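Local atomic coordinates of aminotransferase, class I (Staphylococcus aureus, PDB entry 2O1B), a protein that probably transfers amino groups between amino acids and 2-oxo acids, as an aspartate aminotransferase-like enzyme that uses pyridoxal-5'-phosphate. Residues F221-G224 with A225-F228. Residues are numbered along the deposited sequence; the frame is centred on the assembly and turned at random.
With PLP (pyridoxal-5'-phosphate), chain B.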
ATOM      1  N   PHE A 221     -18.471  -1.543  -0.652  1.00 24.03           N
ATOM      2  CA  PHE A 221     -19.309  -1.823  -1.823  1.00 23.59           C
ATOM      3  C   PHE A 221     -18.602  -2.747  -2.820  1.00 23.74           C
ATOM      4  O   PHE A 221     -18.850  -2.683  -4.033  1.00 23.00           O
ATOM      5  CB  PHE A 221     -19.627  -0.485  -2.494  1.00 23.47           C
ATOM      6  CG  PHE A 221     -20.962  -0.426  -3.203  1.00 23.84           C
ATOM      7  CD1 PHE A 221     -21.990  -1.304  -2.899  1.00 25.38           C
ATOM      8  CD2 PHE A 221     -21.180   0.548  -4.175  1.00 24.62           C
ATOM      9  CE1 PHE A 221     -23.218  -1.220  -3.558  1.00 23.90           C
ATOM     10  CE2 PHE A 221     -22.400   0.640  -4.843  1.00 26.22           C
ATOM     11  CZ  PHE A 221     -23.422  -0.250  -4.528  1.00 24.97           C
ATOM     12  N   ALA A 222     -17.731  -3.610  -2.298  1.00 24.30           N
ATOM     13  CA  ALA A 222     -16.965  -4.581  -3.108  1.00 24.14           C
ATOM     14  C   ALA A 222     -17.813  -5.396  -4.077  1.00 24.76           C
ATOM     15  O   ALA A 222     -17.351  -5.734  -5.184  1.00 25.00           O
ATOM     16  CB  ALA A 222     -16.190  -5.511  -2.200  1.00 24.58           C
ATOM     17  N   TYR A 223     -19.046  -5.715  -3.665  1.00 25.00           N
ATOM     18  CA  TYR A 223     -19.955  -6.515  -4.493  1.00 24.99           C
ATOM     19  C   TYR A 223     -21.084  -5.715  -5.117  1.00 24.31           C
ATOM     20  O   TYR A 223     -22.119  -6.270  -5.470  1.00 24.57           O
ATOM     21  CB  TYR A 223     -20.479  -7.726  -3.716  1.00 25.42           C
ATOM     22  CG  TYR A 223     -19.395  -8.755  -3.504  1.00 26.17           C
ATOM     23  CD1 TYR A 223     -18.835  -8.953  -2.245  1.00 25.90           C
ATOM     24  CD2 TYR A 223     -18.894  -9.493  -4.581  1.00 26.61           C
ATOM     25  CE1 TYR A 223     -17.821  -9.886  -2.056  1.00 27.12           C
ATOM     26  CE2 TYR A 223     -17.887 -10.428  -4.402  1.00 26.89           C
ATOM     27  CZ  TYR A 223     -17.356 -10.617  -3.143  1.00 26.08           C
ATOM     28  OH  TYR A 223     -16.352 -11.546  -2.969  1.00 27.90           O
ATOM     29  N   GLY A 224     -20.863  -4.411  -5.257  1.00 23.67           N
ATOM     30  CA  GLY A 224     -21.812  -3.509  -5.887  1.00 23.17           C
ATOM     31  C   GLY A 224     -22.378  -3.992  -7.208  1.00 22.87           C
ATOM     32  O   GLY A 224     -23.578  -3.820  -7.457  1.00 23.18           O
ATOM     33  N   ALA A 225     -21.541  -4.630  -8.025  1.00 23.03           N
ATOM     34  CA  ALA A 225     -21.938  -5.103  -9.371  1.00 23.27           C
ATOM     35  C   ALA A 225     -22.893  -6.303  -9.360  1.00 23.33           C
ATOM     36  O   ALA A 225     -23.604  -6.557 -10.344  1.00 23.77           O
ATOM     37  CB  ALA A 225     -20.697  -5.458 -10.177  1.00 23.29           C
ATOM     38  N   PHE A 226     -22.881  -7.048  -8.254  1.00 23.61           N
ATOM     39  CA  PHE A 226     -23.565  -8.331  -8.141  1.00 23.17           C
ATOM     40  C   PHE A 226     -24.860  -8.145  -7.323  1.00 23.70           C
ATOM     41  O   PHE A 226     -24.864  -8.247  -6.097  1.00 22.52           O
ATOM     42  CB  PHE A 226     -22.602  -9.371  -7.518  1.00 24.08           C
ATOM     43  CG  PHE A 226     -21.274  -9.510  -8.268  1.00 23.74           C
ATOM     44  CD1 PHE A 226     -21.096 -10.506  -9.225  1.00 24.66           C
ATOM     45  CD2 PHE A 226     -20.212  -8.626  -8.023  1.00 24.74           C
ATOM     46  CE1 PHE A 226     -19.884 -10.626  -9.920  1.00 23.32           C
ATOM     47  CE2 PHE A 226     -19.012  -8.733  -8.712  1.00 22.95           C
ATOM     48  CZ  PHE A 226     -18.849  -9.743  -9.674  1.00 24.26           C
ATOM     49  N   GLY A 227     -25.953  -7.833  -8.029  1.00 23.50           N
ATOM     50  CA  GLY A 227     -27.257  -7.608  -7.402  1.00 23.76           C
ATOM     51  C   GLY A 227     -28.230  -8.421  -8.209  1.00 24.26           C
ATOM     52  O   GLY A 227     -28.409  -8.160  -9.403  1.00 24.21           O
ATOM     53  N   PHE A 228     -28.815  -9.441  -7.589  1.00 24.34           N
ATOM     54  CA  PHE A 228     -29.474 -10.495  -8.365  1.00 24.92           C
ATOM     55  C   PHE A 228     -30.910 -10.186  -8.753  1.00 25.25           C
ATOM     56  O   PHE A 228     -31.285 -10.369  -9.903  1.00 25.01           O
ATOM     57  CB  PHE A 228     -29.350 -11.858  -7.669  1.00 25.19           C
ATOM     58  CG  PHE A 228     -27.920 -12.316  -7.501  1.00 25.39           C
ATOM     59  CD1 PHE A 228     -27.516 -12.973  -6.357  1.00 26.20           C
ATOM     60  CD2 PHE A 228     -26.973 -12.055  -8.495  1.00 26.15           C
ATOM     61  CE1 PHE A 228     -26.183 -13.388  -6.209  1.00 26.38           C
ATOM     62  CE2 PHE A 228     -25.636 -12.453  -8.353  1.00 27.23           C
ATOM     63  CZ  PHE A 228     -25.246 -13.121  -7.219  1.00 24.81           C
TER
HETATM   64  N1  PLP B 400     -14.444  -6.025   1.144  1.00 16.80           N
HETATM   65  C2  PLP B 400     -15.187  -7.144   0.817  1.00 18.21           C
HETATM   66  C2A PLP B 400     -16.562  -7.312   1.403  1.00 17.70           C
HETATM   67  C3  PLP B 400     -14.646  -8.069  -0.080  1.00 17.69           C
HETATM   68  O3  PLP B 400     -15.342  -9.188  -0.437  1.00 20.28           O
HETATM   69  C4  PLP B 400     -13.371  -7.861  -0.623  1.00 18.49           C
HETATM   70  C4A PLP B 400     -13.064  -8.521  -1.934  1.00 17.73           C
HETATM   71  C5  PLP B 400     -12.626  -6.733  -0.268  1.00 18.05           C
HETATM   72  C6  PLP B 400     -13.175  -5.814   0.626  1.00 18.26           C
HETATM   73  C5A PLP B 400     -11.227  -6.497  -0.820  1.00 19.43           C
HETATM   74  O4P PLP B 400     -11.236  -6.086  -2.175  1.00 21.63           O
HETATM   75  P   PLP B 400      -9.874  -5.614  -2.904  1.00 20.36           P
HETATM   76  O1P PLP B 400      -9.437  -6.687  -3.888  1.00 18.00           O
HETATM   77  O2P PLP B 400      -8.838  -5.409  -1.831  1.00 18.93           O
HETATM   78  O3P PLP B 400     -10.182  -4.339  -3.637  1.00 19.72           O
HETATM   79  O   HOH W   1     -18.545  -5.208  -7.606  1.00 18.69           O
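Tyr223 and Phe226 meet in an offset edge-to-face pair, with the edge of the tyrosine turned toward the face of the phenylalanine. The planes stand at 71° and the centroids lie 5.9 Å apart, while the closest carbons, Tyr223 CD2 and Phe226 CD2, are 3.8 Å from each other. In both residues CG lies anti to the carbonyl carbon (chi1 -71° in Tyr223, -55° in Phe226), a shared setting that lets two rings three residues apart meet beside one turn. The apolar Phe226 ring suits a buried place between Tyr223 and Gln308 of helix 302-325. That turn is type I, running from Tyr223 to Phe226, and it is closed by Phe226 N donating to Tyr223 O at 3.0 Å. A preceding type I turn ends at Gly224, whose N bonds to Phe221 O, so two turns overlap here. Having no side chain, Gly224 lets its CA sit 3.5 Å above one face of the Phe221 ring, near the rim. Ala225 follows, its N bridged to Ala222 O by a water and its short methyl fitting beside Leu305.

Across the ring from CD2, Tyr223 CE1 comes within 3.0 Å of PLP O3, a close approach but not a hydrogen bond. The tyrosine hydroxyl is hydrogen-bonded to Tyr338 and Lys253, so an aromatic with a polar end suits a place between apolar packing and the active site. Ala222 is small enough to lie against the pyridine ring, with CB 3.6 Å from PLP C2.

The segment belongs to the loop that leaves strand 216-220 of the central mixed sheet, as expected for a fold-type I aminotransferase. Phe221 packs on the adjacent strand 245-250, and Ala225, Phe226 and Phe228 rest against helix 302-325.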